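Local coordinates for protein polysialic acid O-acetyltransferase (Escherichia coli, PDB 3JQY) that transfers acetyl groups from acetyl-CoA to O7 or O9 of capsular polysialic acid, working as a trimeric left-handed beta-helix, at residues V127-G130 and H131-I135; V170-G173 and R174-I178. All coordinates share one frame; numbering follows the deposited sequence.

Contact 1 of 2, residues V127-G130 and H131-I135; sequences VTIG and HDCMI
Between I129 and C133 the backbone leaves strand 126-129, bends through G130, H131 and D132, and enters strand 134-135, the change of direction being made with D132 in the left-handed region (phi/psi 60/31°). This is a corner of the left-handed beta-helix, and I129 to M134 follows the hexapeptide pattern, with cysteine where a serine, threonine, alanine or valine is usual. On the inside of the bend, I129 meets C133 through its CG2 branch, 3.8 Å from SG. With CG1 beside the backbone N (chi1 -56°), CG2 is left anti to that nitrogen and faces the corner, while the longer branch carries CD1 toward CG1 of I135 at a looser 4.4 Å. A branched residue suits position 129 because one arm serves the corner and the other the interior, where I129 also packs on F118 and L141; I135 adds bulk to that interior and packs on V172. Cysteine is short enough for the inner angle; its sulfur lies 3.8 Å from G130 O as well as against the methyl. H131 and D132 turn outward, where polar groups find partners: ND1 of the imidazole bonds R110 N, and the carboxylate takes a salt bridge from R111 and a hydrogen bond with Y238. The side chains are thus largely divided, apolar contact inside and charged or hydrogen-bonded groups outside, while the polar backbone of the bend itself is met by T112, whose OG1 hydrogen-bonds both G130 O and C133 N.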
loop_
_atom_site.group_PDB
_atom_site.type_symbol
_atom_site.label_atom_id
_atom_site.label_comp_id
_atom_site.label_asym_id
_atom_site.label_seq_id
_atom_site.Cartn_x
_atom_site.Cartn_y
_atom_site.Cartn_z
ATOM N N VAL B 127 11.421 -1.252 -20.199
ATOM C CA VAL B 127 10.857 -2.140 -19.200
ATOM C C VAL B 127 10.435 -3.408 -19.921
ATOM O O VAL B 127 9.708 -3.351 -20.904
ATOM C CB VAL B 127 9.663 -1.505 -18.466
ATOM C CG1 VAL B 127 8.994 -2.533 -17.576
ATOM C CG2 VAL B 127 10.133 -0.299 -17.639
ATOM N N THR B 128 10.928 -4.547 -19.448
ATOM C CA THR B 128 10.705 -5.818 -20.123
ATOM C C THR B 128 10.204 -6.857 -19.131
ATOM O O THR B 128 10.733 -6.972 -18.021
ATOM C CB THR B 128 12.010 -6.344 -20.739
ATOM O OG1 THR B 128 12.419 -5.470 -21.800
ATOM C CG2 THR B 128 11.807 -7.745 -21.287
ATOM N N ILE B 129 9.170 -7.591 -19.520
ATOM C CA ILE B 129 8.715 -8.741 -18.742
ATOM C C ILE B 129 8.811 -9.965 -19.634
ATOM O O ILE B 129 8.344 -9.946 -20.766
ATOM C CB ILE B 129 7.251 -8.580 -18.263
ATOM C CG1 ILE B 129 7.098 -7.281 -17.460
ATOM C CG2 ILE B 129 6.822 -9.787 -17.429
ATOM C CD1 ILE B 129 5.748 -7.125 -16.805
ATOM N N GLY B 130 9.420 -11.026 -19.119
ATOM C CA GLY B 130 9.648 -12.235 -19.895
ATOM C C GLY B 130 8.396 -13.046 -20.135
ATOM O O GLY B 130 7.286 -12.626 -19.800
ATOM N N HIS B 131 8.574 -14.222 -20.719
ATOM C CA HIS B 131 7.455 -15.121 -20.950
ATOM C C HIS B 131 7.082 -15.821 -19.659
ATOM O O HIS B 131 7.898 -15.927 -18.743
ATOM C CB HIS B 131 7.825 -16.174 -22.001
ATOM C CG HIS B 131 8.502 -15.613 -23.211
ATOM N ND1 HIS B 131 7.852 -14.806 -24.120
ATOM C CD2 HIS B 131 9.766 -15.760 -23.674
ATOM C CE1 HIS B 131 8.690 -14.469 -25.084
ATOM N NE2 HIS B 131 9.859 -15.033 -24.836
ATOM N N ASP B 132 5.842 -16.291 -19.589
ATOM C CA ASP B 132 5.387 -17.157 -18.502
ATOM C C ASP B 132 5.496 -16.541 -17.112
ATOM O O ASP B 132 5.676 -17.260 -16.123
ATOM C CB ASP B 132 6.143 -18.489 -18.527
ATOM C CG ASP B 132 5.925 -19.251 -19.808
ATOM O OD1 ASP B 132 4.748 -19.491 -20.162
ATOM O OD2 ASP B 132 6.932 -19.613 -20.456
ATOM N N CYS B 133 5.364 -15.222 -17.021
ATOM C CA CYS B 133 5.348 -14.575 -15.710
ATOM C C CYS B 133 3.945 -14.511 -15.108
ATOM O O CYS B 133 2.938 -14.526 -15.826
ATOM C CB CYS B 133 5.956 -13.167 -15.769
ATOM S SG CYS B 133 7.746 -13.156 -16.045
ATOM N N MET B 134 3.896 -14.460 -13.782
ATOM C CA MET B 134 2.651 -14.255 -13.059
ATOM C C MET B 134 2.797 -12.969 -12.262
ATOM O O MET B 134 3.485 -12.935 -11.242
ATOM C CB MET B 134 2.361 -15.436 -12.124
ATOM C CG MET B 134 1.033 -15.316 -11.365
ATOM S SD MET B 134 0.551 -16.870 -10.570
ATOM C CE MET B 134 1.812 -17.008 -9.303
ATOM N N ILE B 135 2.181 -11.902 -12.762
ATOM C CA ILE B 135 2.228 -10.602 -12.107
ATOM C C ILE B 135 0.891 -10.356 -11.413
ATOM O O ILE B 135 -0.151 -10.275 -12.069
ATOM C CB ILE B 135 2.491 -9.478 -13.132
ATOM C CG1 ILE B 135 3.701 -9.808 -14.023
ATOM C CG2 ILE B 135 2.640 -8.133 -12.433
ATOM C CD1 ILE B 135 4.956 -10.181 -13.263
#

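Contact 2 of 2, residues V170-G173 and R174-I178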
loop_
_atom_site.group_PDB
_atom_site.type_symbol
_atom_site.label_atom_id
_atom_site.label_comp_id
_atom_site.label_asym_id
_atom_site.label_seq_id
_atom_site.Cartn_x
_atom_site.Cartn_y
_atom_site.Cartn_z
ATOM N N VAL B 170 8.855 -15.429 -13.733
ATOM C CA VAL B 170 8.928 -14.752 -12.445
ATOM C C VAL B 170 7.528 -14.528 -11.885
ATOM O O VAL B 170 6.606 -14.185 -12.620
ATOM C CB VAL B 170 9.668 -13.402 -12.564
ATOM C CG1 VAL B 170 9.520 -12.585 -11.288
ATOM C CG2 VAL B 170 11.141 -13.655 -12.871
ATOM N N TRP B 171 7.382 -14.734 -10.578
ATOM C CA TRP B 171 6.135 -14.452 -9.877
ATOM C C TRP B 171 6.321 -13.161 -9.090
ATOM O O TRP B 171 7.121 -13.113 -8.144
ATOM C CB TRP B 171 5.780 -15.620 -8.951
ATOM C CG TRP B 171 4.630 -15.364 -7.991
ATOM C CD1 TRP B 171 3.705 -14.367 -8.057
ATOM C CD2 TRP B 171 4.287 -16.155 -6.844
ATOM N NE1 TRP B 171 2.808 -14.474 -7.013
ATOM C CE2 TRP B 171 3.143 -15.569 -6.257
ATOM C CE3 TRP B 171 4.838 -17.297 -6.256
ATOM C CZ2 TRP B 171 2.551 -16.082 -5.103
ATOM C CZ3 TRP B 171 4.240 -17.812 -5.115
ATOM C CH2 TRP B 171 3.112 -17.203 -4.550
ATOM N N VAL B 172 5.640 -12.097 -9.513
ATOM C CA VAL B 172 5.661 -10.857 -8.748
ATOM C C VAL B 172 4.358 -10.760 -7.957
ATOM O O VAL B 172 3.265 -10.785 -8.519
ATOM C CB VAL B 172 5.871 -9.607 -9.619
ATOM C CG1 VAL B 172 5.923 -8.352 -8.740
ATOM C CG2 VAL B 172 7.168 -9.722 -10.426
ATOM N N GLY B 173 4.498 -10.691 -6.642
ATOM C CA GLY B 173 3.366 -10.666 -5.734
ATOM C C GLY B 173 2.578 -9.374 -5.737
ATOM O O GLY B 173 2.973 -8.376 -6.352
ATOM N N ARG B 174 1.452 -9.404 -5.032
ATOM C CA ARG B 174 0.538 -8.277 -4.959
ATOM C C ARG B 174 1.132 -7.073 -4.226
ATOM O O ARG B 174 1.903 -7.219 -3.274
ATOM C CB ARG B 174 -0.748 -8.738 -4.270
ATOM C CG ARG B 174 -1.719 -7.647 -3.897
ATOM C CD ARG B 174 -2.927 -8.297 -3.213
ATOM N NE ARG B 174 -3.784 -7.323 -2.549
ATOM C CZ ARG B 174 -4.742 -7.641 -1.683
ATOM N NH1 ARG B 174 -4.963 -8.915 -1.359
ATOM N NH2 ARG B 174 -5.474 -6.681 -1.135
ATOM N N ASN B 175 0.801 -5.886 -4.676
ATOM C CA ASN B 175 1.181 -4.680 -4.012
ATOM C C ASN B 175 2.690 -4.509 -3.913
ATOM O O ASN B 175 3.186 -4.271 -2.875
ATOM C CB ASN B 175 0.551 -4.583 -2.625
ATOM C CG ASN B 175 0.678 -3.219 -2.022
ATOM O OD1 ASN B 175 0.813 -2.245 -2.705
ATOM N ND2 ASN B 175 0.622 -3.162 -0.704
ATOM N N VAL B 176 3.320 -4.567 -5.073
ATOM C CA VAL B 176 4.777 -4.522 -5.162
ATOM C C VAL B 176 5.178 -3.393 -6.091
ATOM O O VAL B 176 4.530 -3.178 -7.107
ATOM C CB VAL B 176 5.317 -5.814 -5.802
ATOM C CG1 VAL B 176 6.750 -5.617 -6.313
ATOM C CG2 VAL B 176 5.249 -6.973 -4.816
ATOM N N SER B 177 6.246 -2.681 -5.741
ATOM C CA SER B 177 6.900 -1.772 -6.678
ATOM C C SER B 177 8.281 -2.308 -6.980
ATOM O O SER B 177 9.025 -2.718 -6.074
ATOM C CB SER B 177 7.029 -0.364 -6.101
ATOM O OG SER B 177 5.802 0.328 -6.179
ATOM N N ILE B 178 8.615 -2.319 -8.259
ATOM C CA ILE B 178 9.978 -2.581 -8.681
ATOM C C ILE B 178 10.551 -1.266 -9.199
ATOM O O ILE B 178 9.982 -0.646 -10.097
ATOM C CB ILE B 178 10.028 -3.679 -9.746
ATOM C CG1 ILE B 178 9.485 -4.989 -9.172
ATOM C CG2 ILE B 178 11.452 -3.885 -10.236
ATOM C CD1 ILE B 178 9.586 -6.159 -10.121
#
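V172 presses its CG1 methyl against CG1 of V176 at 3.7 Å, on the inner side of a corner in the left-handed beta-helix. The run V172 to S177 has the hexapeptide form, aliphatic then glycine, with a compact residue four places after the first. Both valines hold CG1 anti to the backbone N, V172 almost exactly (chi1 -178°) and V176 less so (162°), and the two side chains meet at a slant instead of lying side by side. The second branch of V172 serves the core, its CG2 standing 4.3 Å from CD1 of I178, whose extended CG1-CD1 arm (chi2 -176°) points back toward V172. Beta-branched residues suit these places because they favour extended backbone and fill the inside of the angle with little length. N175 makes the turn in the left-handed region, a conformation asparagine tolerates well. R174 extends outward, CG through NE fully stretched, so that its guanidinium arrives at a neighbouring subunit and NH2 forms a salt bridge with OE2 of E119 there. W171, also pointing out of the coil, meets edge-to-face H147 of that subunit, itself a probable acetyl-CoA-binding residue. The bend itself is tight: the buried G173 O has no hydrogen-bonding partner in the model and sits just 3.1 Å from CG2 of V176.

The two contacts are corners of similar build on successive coils, their centres about 11 Å apart, but at different edges of the prism: contact 1 leads into the sheet holding 134-135 and 171-172, and contact 2, later in the chain, leads out of it. Those two strands are parallel neighbours, so the second arm of contact 1 lies beside the first arm of contact 2. Backbone pairing joins them, with M134 O probably bonded to V172 N at 2.9 Å and M134 N to V170 O. M134 and W171 both touch H147 of a neighbouring subunit, implicated by similarity in acetyl-CoA binding, so the shared face helps form the trimer interface beside that probable site.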